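Local coordinates for structural polyprotein, VP2 (Israeli acute paralysis virus, PDB 5CDD) that probably serves as a structural protein of the virus capsid, as one jelly-roll subunit cut from a longer polyprotein, at residues E19-G23 with E173-V177; Y70-Q76 with W184-L190; P85-G89 with P164-P168; M134-S140 with F154-Y158. All blocks are in the same frame, centred on the assembly; numbering follows the deposited sequence.

Contact 1 (E19-G23 with E173-V177); sequences EIIAG and ESSKV
I21 and K176 face each other across a single backbone bridge, with their CA atoms 4.7 Å apart. One hydrogen bond lies on each side of this pair. A22 N donates to S175 O at 2.9 Å, and the N-H points at the oxygen with an angle of 154°. V177 N reaches I20 O, but that bond is bent and weak. Two CA-H...O contacts fill in between them, from K176 CA to I20 O and from I21 CA to S175 O. The segments run 126° apart end to end, far from a regular antiparallel pair, and the bridge stays single.

Side chains meet next to these bonds. I20 and V177 run alongside one another in the same direction, with I20 CB 3.8 Å from V177 CB. The methyl of A22 points at the other segment and meets S175 CB at 3.6 Å. At the outer side, I21 CG2 touches S174 CB at 4.0 Å. The branch reaches that side because CG2 is anti to the backbone N of I21.

Around this first shell, I20 packs on V165, V177 on A83, and S175 on V87 and P168. The contact joins two loops at one end of the capsid jelly roll. The loop with 19-23 follows strand 13-18, and the one with 173-177 leads into strand 179-186, the antiparallel partner of 13-18.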
# COMPACT_ATOMS: atom_id res chain seq x y z
N GLU C 19 -69.07 -33.80 7.91
CA GLU C 19 -69.68 -34.35 9.11
C GLU C 19 -68.87 -35.53 9.64
O GLU C 19 -68.75 -36.56 8.98
CB GLU C 19 -71.11 -34.80 8.81
CG GLU C 19 -71.83 -35.38 10.01
CD GLU C 19 -73.28 -35.74 9.70
OE1 GLU C 19 -74.06 -34.82 9.36
OE2 GLU C 19 -73.63 -36.93 9.82
N ILE C 20 -68.30 -35.37 10.83
CA ILE C 20 -67.50 -36.42 11.46
C ILE C 20 -68.34 -37.19 12.47
O ILE C 20 -68.91 -36.61 13.40
CB ILE C 20 -66.28 -35.82 12.20
CG1 ILE C 20 -65.50 -34.88 11.28
CG2 ILE C 20 -65.39 -36.94 12.70
CD1 ILE C 20 -64.89 -35.56 10.07
N ILE C 21 -68.42 -38.51 12.28
CA ILE C 21 -69.20 -39.36 13.18
C ILE C 21 -68.30 -40.22 14.05
O ILE C 21 -67.53 -41.04 13.55
CB ILE C 21 -70.15 -40.27 12.38
CG1 ILE C 21 -71.14 -39.41 11.58
CG2 ILE C 21 -70.90 -41.20 13.32
CD1 ILE C 21 -72.14 -40.19 10.77
N ALA C 22 -68.40 -40.02 15.36
CA ALA C 22 -67.60 -40.75 16.34
C ALA C 22 -67.45 -42.23 16.00
O ALA C 22 -66.43 -42.84 16.31
CB ALA C 22 -68.20 -40.59 17.72
N GLY C 23 -68.47 -42.79 15.37
CA GLY C 23 -68.44 -44.20 14.98
C GLY C 23 -67.14 -44.18 14.19
O GLY C 23 -67.02 -43.49 13.19
N GLU C 173 -76.90 -45.06 19.13
CA GLU C 173 -76.88 -43.68 19.03
C GLU C 173 -75.53 -43.38 18.49
O GLU C 173 -74.78 -44.08 18.76
CB GLU C 173 -77.18 -43.28 20.39
CG GLU C 173 -78.31 -42.32 20.63
CD GLU C 173 -79.04 -42.46 21.90
OE1 GLU C 173 -79.39 -43.45 22.08
OE2 GLU C 173 -79.29 -41.64 22.66
N SER C 174 -75.34 -42.41 17.60
CA SER C 174 -74.10 -41.84 17.05
C SER C 174 -73.83 -40.43 17.56
O SER C 174 -74.76 -39.64 17.72
CB SER C 174 -74.19 -41.79 15.52
OG SER C 174 -74.26 -43.08 14.96
N SER C 175 -72.56 -40.14 17.82
CA SER C 175 -72.12 -38.83 18.28
C SER C 175 -71.58 -38.12 17.04
O SER C 175 -70.84 -38.71 16.26
CB SER C 175 -70.99 -38.97 19.32
OG SER C 175 -71.46 -39.53 20.53
N LYS C 176 -71.96 -36.87 16.84
CA LYS C 176 -71.51 -36.15 15.66
C LYS C 176 -70.61 -34.96 15.98
O LYS C 176 -70.51 -34.54 17.13
CB LYS C 176 -72.72 -35.67 14.87
CG LYS C 176 -72.51 -35.62 13.36
CD LYS C 176 -73.76 -35.09 12.65
CE LYS C 176 -73.80 -33.57 12.64
NZ LYS C 176 -73.52 -32.98 13.99
N VAL C 177 -69.97 -34.42 14.95
CA VAL C 177 -69.09 -33.26 15.10
C VAL C 177 -69.36 -32.24 14.01
O VAL C 177 -69.71 -31.09 14.29
CB VAL C 177 -67.59 -33.67 15.05
CG1 VAL C 177 -66.78 -32.66 14.27
CG2 VAL C 177 -67.03 -33.76 16.45

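Contact 2 (Y70-Q76 with W184-L190); sequences YLRCDVQ and WLSNISL
R72 and S189, D74 and S186, and Q76 and W184 form three antiparallel hydrogen-bonded pairs, each with two backbone bonds. The straightest is D74 N to S186 O, 2.8 Å long with an angle of 178° at the hydrogen. Between R72 and D74 the register slips by one residue. This beta bulge falls where the second chain turns a corner at N187.

One side-chain hydrogen bond joins the segments. S186 OG donates to Q76 OE1 at 2.7 Å, nearly in line with the amide C=O. The S186 side chain is on the same face as Q76, and chi1 of 61° swings OG toward the amide. The other end of that amide, NE2, lies close to T135 OG1 in a weak and doubtful bond. D74 OD1 accepts from Y138 N.

Q76 also makes a CH-pi contact. Its CB lies over one face of the W184 indole, 3.3 Å from the centroid of the five-membered ring, and CG comes close to NE1, CE2 and CZ2, at that side of the indole. The amide plane is turned 41° from the ring.

L71, V75, L185 and L190 point to the other face, and C73 and I188 join them at the bulge. L71 CD1 meets I188 CG2 at 3.6 Å and L190 CD1 at 3.9 Å. C73 SG touches L185 CD2 at 3.8 Å, and V75 CG2 reaches the same methyl.

Strand 68-81 is flanked by 179-186 and 188-193 along one edge and by 131-146 along the other. Helix 53-57 packs on L71 and L185, and helix 2-9 on I188 and L190.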
# COMPACT_ATOMS: atom_id res chain seq x y z
N TYR C 70 -54.85 -13.07 -16.11
CA TYR C 70 -53.99 -13.52 -15.01
C TYR C 70 -54.43 -13.12 -13.61
O TYR C 70 -54.94 -12.03 -13.38
CB TYR C 70 -52.56 -13.02 -15.25
CG TYR C 70 -51.96 -13.52 -16.54
CD1 TYR C 70 -51.72 -14.88 -16.75
CD2 TYR C 70 -51.64 -12.63 -17.56
CE1 TYR C 70 -51.18 -15.34 -17.95
CE2 TYR C 70 -51.09 -13.08 -18.77
CZ TYR C 70 -50.87 -14.43 -18.95
OH TYR C 70 -50.33 -14.88 -20.13
N LEU C 71 -54.21 -14.04 -12.67
CA LEU C 71 -54.57 -13.83 -11.28
C LEU C 71 -53.40 -14.21 -10.38
O LEU C 71 -52.66 -15.15 -10.67
CB LEU C 71 -55.79 -14.67 -10.91
CG LEU C 71 -56.19 -14.69 -9.43
CD1 LEU C 71 -56.65 -13.31 -8.99
CD2 LEU C 71 -57.29 -15.71 -9.22
N ARG C 72 -53.25 -13.47 -9.28
CA ARG C 72 -52.21 -13.73 -8.30
C ARG C 72 -52.89 -13.52 -6.95
O ARG C 72 -53.54 -12.50 -6.75
CB ARG C 72 -51.06 -12.73 -8.47
CG ARG C 72 -49.82 -13.07 -7.67
CD ARG C 72 -48.86 -11.90 -7.61
NE ARG C 72 -47.64 -12.23 -6.88
CZ ARG C 72 -46.68 -13.01 -7.35
NH1 ARG C 72 -46.78 -13.54 -8.57
NH2 ARG C 72 -45.61 -13.28 -6.61
N CYS C 73 -52.75 -14.48 -6.04
CA CYS C 73 -53.41 -14.34 -4.75
C CYS C 73 -53.04 -15.39 -3.71
O CYS C 73 -52.43 -16.41 -4.03
CB CYS C 73 -54.92 -14.39 -4.95
SG CYS C 73 -55.48 -15.98 -5.64
N ASP C 74 -53.43 -15.13 -2.47
CA ASP C 74 -53.20 -16.05 -1.37
C ASP C 74 -54.58 -16.61 -1.04
O ASP C 74 -55.58 -15.89 -1.12
CB ASP C 74 -52.66 -15.33 -0.12
CG ASP C 74 -51.38 -14.57 -0.39
OD1 ASP C 74 -50.51 -15.08 -1.13
OD2 ASP C 74 -51.23 -13.46 0.16
N VAL C 75 -54.64 -17.88 -0.68
CA VAL C 75 -55.92 -18.50 -0.34
C VAL C 75 -56.11 -18.48 1.17
O VAL C 75 -55.25 -18.92 1.93
CB VAL C 75 -55.99 -19.95 -0.84
CG1 VAL C 75 -57.28 -20.61 -0.36
CG2 VAL C 75 -55.92 -19.98 -2.36
N GLN C 76 -57.25 -17.95 1.59
CA GLN C 76 -57.58 -17.86 3.00
C GLN C 76 -58.53 -19.00 3.36
O GLN C 76 -59.52 -19.23 2.66
CB GLN C 76 -58.26 -16.52 3.28
CG GLN C 76 -57.77 -15.82 4.54
CD GLN C 76 -56.33 -15.37 4.42
OE1 GLN C 76 -55.98 -14.62 3.51
NE2 GLN C 76 -55.50 -15.83 5.34
N TRP C 184 -61.64 -17.96 0.74
CA TRP C 184 -61.71 -16.71 -0.01
C TRP C 184 -60.29 -16.30 -0.38
O TRP C 184 -59.33 -16.93 0.05
CB TRP C 184 -62.40 -15.62 0.81
CG TRP C 184 -61.67 -15.20 2.05
CD1 TRP C 184 -60.79 -14.17 2.18
CD2 TRP C 184 -61.80 -15.78 3.36
NE1 TRP C 184 -60.37 -14.06 3.48
CE2 TRP C 184 -60.97 -15.03 4.23
CE3 TRP C 184 -62.54 -16.85 3.88
CZ2 TRP C 184 -60.86 -15.32 5.59
CZ3 TRP C 184 -62.43 -17.14 5.24
CH2 TRP C 184 -61.59 -16.38 6.08
N LEU C 185 -60.16 -15.25 -1.18
CA LEU C 185 -58.84 -14.81 -1.62
C LEU C 185 -58.39 -13.49 -1.00
O LEU C 185 -59.21 -12.67 -0.59
CB LEU C 185 -58.84 -14.69 -3.15
CG LEU C 185 -59.37 -15.91 -3.91
CD1 LEU C 185 -59.44 -15.61 -5.39
CD2 LEU C 185 -58.48 -17.12 -3.65
N SER C 186 -57.08 -13.31 -0.93
CA SER C 186 -56.48 -12.09 -0.39
C SER C 186 -55.22 -11.82 -1.22
O SER C 186 -54.73 -12.72 -1.90
CB SER C 186 -56.12 -12.26 1.08
OG SER C 186 -55.17 -13.30 1.27
N ASN C 187 -54.71 -10.60 -1.17
CA ASN C 187 -53.52 -10.25 -1.95
C ASN C 187 -53.79 -10.43 -3.43
O ASN C 187 -52.90 -10.78 -4.20
CB ASN C 187 -52.34 -11.12 -1.55
CG ASN C 187 -51.38 -10.41 -0.64
OD1 ASN C 187 -51.76 -9.92 0.42
ND2 ASN C 187 -50.12 -10.33 -1.06
N ILE C 188 -55.04 -10.19 -3.81
CA ILE C 188 -55.46 -10.36 -5.19
C ILE C 188 -54.83 -9.40 -6.19
O ILE C 188 -54.71 -8.20 -5.94
CB ILE C 188 -56.98 -10.23 -5.31
CG1 ILE C 188 -57.66 -11.13 -4.28
CG2 ILE C 188 -57.42 -10.60 -6.72
CD1 ILE C 188 -59.13 -10.89 -4.13
N SER C 189 -54.43 -9.97 -7.32
CA SER C 189 -53.82 -9.22 -8.41
C SER C 189 -54.53 -9.71 -9.68
O SER C 189 -54.34 -10.85 -10.09
CB SER C 189 -52.32 -9.52 -8.49
OG SER C 189 -51.72 -8.77 -9.52
N LEU C 190 -55.33 -8.84 -10.29
CA LEU C 190 -56.10 -9.20 -11.48
C LEU C 190 -55.71 -8.33 -12.67
O LEU C 190 -55.97 -7.13 -12.67
CB LEU C 190 -57.59 -9.03 -11.17
CG LEU C 190 -58.64 -9.85 -11.91
CD1 LEU C 190 -58.33 -11.33 -11.86
CD2 LEU C 190 -59.99 -9.57 -11.25

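Contact 3 (P85-G89 with P164-P168); sequences PFVAG and PVLGP
A88 and L166 share two backbone hydrogen bonds, which satisfy the N-H and C=O of both residues. A88 N donates to L166 O at 2.8 Å, with an angle of 164° at the hydrogen. L166 N returns a bond to A88 O at 2.9 Å. That one is more bent, at 142°. L166 O also takes a CA-H...O contact from V87 CA at 3.5 Å. The two carbonyl oxygens, A88 O and L166 O, come within 3.3 Å of each other without bonding.

The bonds make A88 and L166 a single antiparallel hydrogen-bonded pair. It links the loop between strands 68-81 and 90-97 to the loop between strands 155-161 and 179-186. Both are connections at one end of the viral jelly roll, where loops join the two sheets.

Polar groups next to the pair are met from elsewhere in the chain. F86 N bonds to N84 OD1. V87 O receives a weak bond from Q127 NE2, and G89 has a backbone bond with F126.

Apolar atoms flank the bonds. V87 CG1 meets V165 CG1 at 3.5 Å. Both methyls are anti to their own backbone N, chi1 -177° in V87, and this directs the two branches at each other. P168 CD sits 3.7 Å from F86 O and 4.3 Å from F86 CB. The ring of F86 leads away from 164-168 and meets the ring of F148 of another chain, with only a shallow angle between their planes. P168 packs on T251 and L166 on S257, both of that chain.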
# COMPACT_ATOMS: atom_id res chain seq x y z
N PRO C 85 -70.02 -31.87 23.50
CA PRO C 85 -69.13 -32.14 24.64
C PRO C 85 -68.69 -33.59 24.85
O PRO C 85 -67.84 -33.85 25.70
CB PRO C 85 -69.93 -31.62 25.83
CG PRO C 85 -70.76 -30.53 25.24
CD PRO C 85 -71.23 -31.16 23.95
N PHE C 86 -69.23 -34.52 24.07
CA PHE C 86 -68.89 -35.92 24.24
C PHE C 86 -67.95 -36.52 23.19
O PHE C 86 -67.48 -37.65 23.35
CB PHE C 86 -70.18 -36.75 24.31
CG PHE C 86 -71.17 -36.22 25.31
CD1 PHE C 86 -70.85 -36.18 26.67
CD2 PHE C 86 -72.39 -35.71 24.89
CE1 PHE C 86 -71.74 -35.65 27.59
CE2 PHE C 86 -73.29 -35.16 25.81
CZ PHE C 86 -72.96 -35.13 27.17
N VAL C 87 -67.66 -35.77 22.13
CA VAL C 87 -66.77 -36.27 21.10
C VAL C 87 -65.42 -35.57 21.16
O VAL C 87 -65.34 -34.35 21.05
CB VAL C 87 -67.36 -36.06 19.69
CG1 VAL C 87 -66.43 -36.65 18.64
CG2 VAL C 87 -68.72 -36.71 19.60
N ALA C 88 -64.36 -36.36 21.35
CA ALA C 88 -63.01 -35.83 21.42
C ALA C 88 -62.22 -36.24 20.18
O ALA C 88 -62.56 -37.22 19.52
CB ALA C 88 -62.32 -36.35 22.68
N GLY C 89 -61.17 -35.48 19.88
CA GLY C 89 -60.36 -35.79 18.71
C GLY C 89 -59.58 -34.57 18.25
O GLY C 89 -59.91 -33.44 18.60
N PRO C 164 -57.76 -40.95 16.37
CA PRO C 164 -59.08 -41.46 16.00
C PRO C 164 -60.16 -40.64 16.71
O PRO C 164 -59.93 -40.14 17.81
CB PRO C 164 -59.03 -42.90 16.49
CG PRO C 164 -58.17 -42.80 17.72
CD PRO C 164 -57.05 -41.90 17.24
N VAL C 165 -61.32 -40.50 16.09
CA VAL C 165 -62.41 -39.74 16.71
C VAL C 165 -62.98 -40.55 17.87
O VAL C 165 -63.60 -41.59 17.66
CB VAL C 165 -63.53 -39.43 15.70
CG1 VAL C 165 -64.57 -38.53 16.34
CG2 VAL C 165 -62.95 -38.77 14.46
N LEU C 166 -62.76 -40.06 19.08
CA LEU C 166 -63.23 -40.74 20.28
C LEU C 166 -64.61 -40.29 20.76
O LEU C 166 -64.80 -39.12 21.11
CB LEU C 166 -62.21 -40.56 21.41
CG LEU C 166 -60.80 -41.07 21.12
CD1 LEU C 166 -59.85 -40.66 22.23
CD2 LEU C 166 -60.83 -42.59 20.96
N GLY C 167 -65.56 -41.21 20.77
CA GLY C 167 -66.90 -40.91 21.23
C GLY C 167 -67.36 -41.94 22.23
O GLY C 167 -66.64 -42.91 22.48
N PRO C 168 -68.56 -41.79 22.82
CA PRO C 168 -69.04 -42.77 23.80
C PRO C 168 -69.41 -44.08 23.13
O PRO C 168 -69.89 -44.08 22.00
CB PRO C 168 -70.24 -42.07 24.42
CG PRO C 168 -70.81 -41.30 23.26
CD PRO C 168 -69.54 -40.70 22.64

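Contact 4 (M134-S140 with F154-Y158); sequences MTIPYAS and FVQLY
F154 lays its ring against the turn at Y138, A139 and S140. Its CB starts 3.6 Å from S140 CA. CG stands between the backbone N and the carbonyl carbon (chi1 50°), which brings the ring over to this turn. S140 N lies over one face of the ring, nearest CG and CD1. CD2 meets S140 CB at 3.4 Å, while CD1 on the other edge touches A139 CB at 3.8 Å. CE1 comes near A139 N. At the far end, CE2 is 3.9 Å from Y138 CE1, and CZ approaches Y138 CD1. The edge of Y138 is directed at the face of F154, an edge-to-face pair with planes at 64°. Y138 OH is held by Q142 O, and S140 OG bonds to Y98 OH.

The segments belong to the two facing sheets of the jelly-roll sandwich, strand 131-146 in one and 155-161 in the other. Their side chains fill the core between them. F154 and V155 both face L51 in a classic beta bulge. I136 CG2 rests on V155 CG2 at 4.0 Å, and I136 CD1 on L157 CD1 at 4.2 Å. M134 CE meets the same methyl, with the two side chains pointing opposite ways.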
# COMPACT_ATOMS: atom_id res chain seq x y z
N MET C 134 -56.15 -20.24 8.49
CA MET C 134 -54.88 -20.55 7.88
C MET C 134 -54.73 -19.77 6.57
O MET C 134 -55.72 -19.55 5.86
CB MET C 134 -54.79 -22.04 7.60
CG MET C 134 -53.50 -22.49 6.95
SD MET C 134 -53.55 -24.24 6.51
CE MET C 134 -54.21 -24.13 4.86
N THR C 135 -53.51 -19.34 6.27
CA THR C 135 -53.26 -18.60 5.04
C THR C 135 -52.33 -19.40 4.14
O THR C 135 -51.35 -19.98 4.61
CB THR C 135 -52.58 -17.24 5.32
OG1 THR C 135 -53.34 -16.52 6.30
CG2 THR C 135 -52.50 -16.42 4.05
N ILE C 136 -52.64 -19.43 2.85
CA ILE C 136 -51.81 -20.14 1.89
C ILE C 136 -51.21 -19.14 0.91
O ILE C 136 -51.86 -18.76 -0.07
CB ILE C 136 -52.62 -21.20 1.13
CG1 ILE C 136 -53.19 -22.22 2.11
CG2 ILE C 136 -51.74 -21.89 0.10
CD1 ILE C 136 -54.04 -23.29 1.45
N PRO C 137 -49.97 -18.71 1.15
CA PRO C 137 -49.29 -17.75 0.28
C PRO C 137 -49.26 -18.22 -1.17
O PRO C 137 -49.23 -19.42 -1.43
CB PRO C 137 -47.89 -17.67 0.88
CG PRO C 137 -48.12 -17.96 2.33
CD PRO C 137 -49.09 -19.11 2.27
N TYR C 138 -49.29 -17.27 -2.10
CA TYR C 138 -49.24 -17.59 -3.52
C TYR C 138 -48.14 -18.63 -3.66
O TYR C 138 -46.96 -18.32 -3.49
CB TYR C 138 -48.91 -16.34 -4.32
CG TYR C 138 -48.89 -16.54 -5.81
CD1 TYR C 138 -50.06 -16.85 -6.50
CD2 TYR C 138 -47.70 -16.44 -6.53
CE1 TYR C 138 -50.04 -17.06 -7.88
CE2 TYR C 138 -47.68 -16.65 -7.90
CZ TYR C 138 -48.85 -16.96 -8.57
OH TYR C 138 -48.83 -17.17 -9.92
N ALA C 139 -48.52 -19.87 -3.97
CA ALA C 139 -47.54 -20.95 -4.09
C ALA C 139 -47.17 -21.38 -5.50
O ALA C 139 -46.54 -22.43 -5.68
CB ALA C 139 -48.04 -22.16 -3.30
N SER C 140 -47.54 -20.59 -6.50
CA SER C 140 -47.20 -20.93 -7.88
C SER C 140 -45.77 -20.52 -8.17
O SER C 140 -45.25 -19.59 -7.55
CB SER C 140 -48.15 -20.22 -8.85
OG SER C 140 -47.89 -20.59 -10.19
N PHE C 154 -51.79 -24.71 -8.20
CA PHE C 154 -50.46 -24.82 -7.61
C PHE C 154 -50.36 -25.31 -6.16
O PHE C 154 -49.26 -25.44 -5.63
CB PHE C 154 -49.76 -23.47 -7.73
CG PHE C 154 -50.60 -22.32 -7.25
CD1 PHE C 154 -50.79 -22.09 -5.89
CD2 PHE C 154 -51.22 -21.48 -8.17
CE1 PHE C 154 -51.58 -21.03 -5.45
CE2 PHE C 154 -52.01 -20.42 -7.74
CZ PHE C 154 -52.20 -20.20 -6.38
N VAL C 155 -51.48 -25.59 -5.51
CA VAL C 155 -51.42 -26.06 -4.13
C VAL C 155 -52.58 -26.97 -3.77
O VAL C 155 -53.72 -26.74 -4.19
CB VAL C 155 -51.36 -24.86 -3.15
CG1 VAL C 155 -52.60 -24.00 -3.31
CG2 VAL C 155 -51.23 -25.36 -1.72
N GLN C 156 -52.29 -28.00 -2.99
CA GLN C 156 -53.30 -28.96 -2.55
C GLN C 156 -53.53 -28.82 -1.05
O GLN C 156 -52.57 -28.78 -0.28
CB GLN C 156 -52.86 -30.39 -2.87
CG GLN C 156 -52.59 -30.64 -4.33
CD GLN C 156 -53.77 -30.29 -5.20
OE1 GLN C 156 -54.88 -30.80 -5.00
NE2 GLN C 156 -53.55 -29.43 -6.19
N LEU C 157 -54.79 -28.76 -0.64
CA LEU C 157 -55.13 -28.64 0.77
C LEU C 157 -55.67 -29.97 1.27
O LEU C 157 -56.49 -30.60 0.61
CB LEU C 157 -56.17 -27.53 0.97
CG LEU C 157 -56.55 -27.21 2.41
CD1 LEU C 157 -55.31 -26.85 3.21
CD2 LEU C 157 -57.54 -26.06 2.42
N TYR C 158 -55.21 -30.39 2.45
CA TYR C 158 -55.64 -31.66 3.03
C TYR C 158 -56.08 -31.54 4.48
O TYR C 158 -55.59 -30.69 5.23
CB TYR C 158 -54.50 -32.68 2.94
CG TYR C 158 -54.11 -33.09 1.53
CD1 TYR C 158 -54.94 -33.92 0.78
CD2 TYR C 158 -52.92 -32.66 0.96
CE1 TYR C 158 -54.59 -34.31 -0.51
CE2 TYR C 158 -52.56 -33.04 -0.33
CZ TYR C 158 -53.40 -33.86 -1.06
OH TYR C 158 -53.05 -34.24 -2.34

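From the N terminus, the chain leaves strand 13-18 and opens contact 1 at 19-23, which closes only at 173-177. Contact 2 opens at 70-76 and closes at 184-190, so the loops of contacts 1 and 2 cross. Contact 3 (85-89 with 164-168) is nested inside both, and contact 4 (134-140 with 154-158) is nested inside contact 3. Contacts 1 and 3 touch through S175, P168 and V87 and gather the loops at one end of the jelly roll. Contact 2 lies on the opposite side of the chain's centre, within one sheet. Contact 4 joins that sheet to the facing one, and adjoins contact 2 through the hydrogen-bonded neighbours V75 and I136.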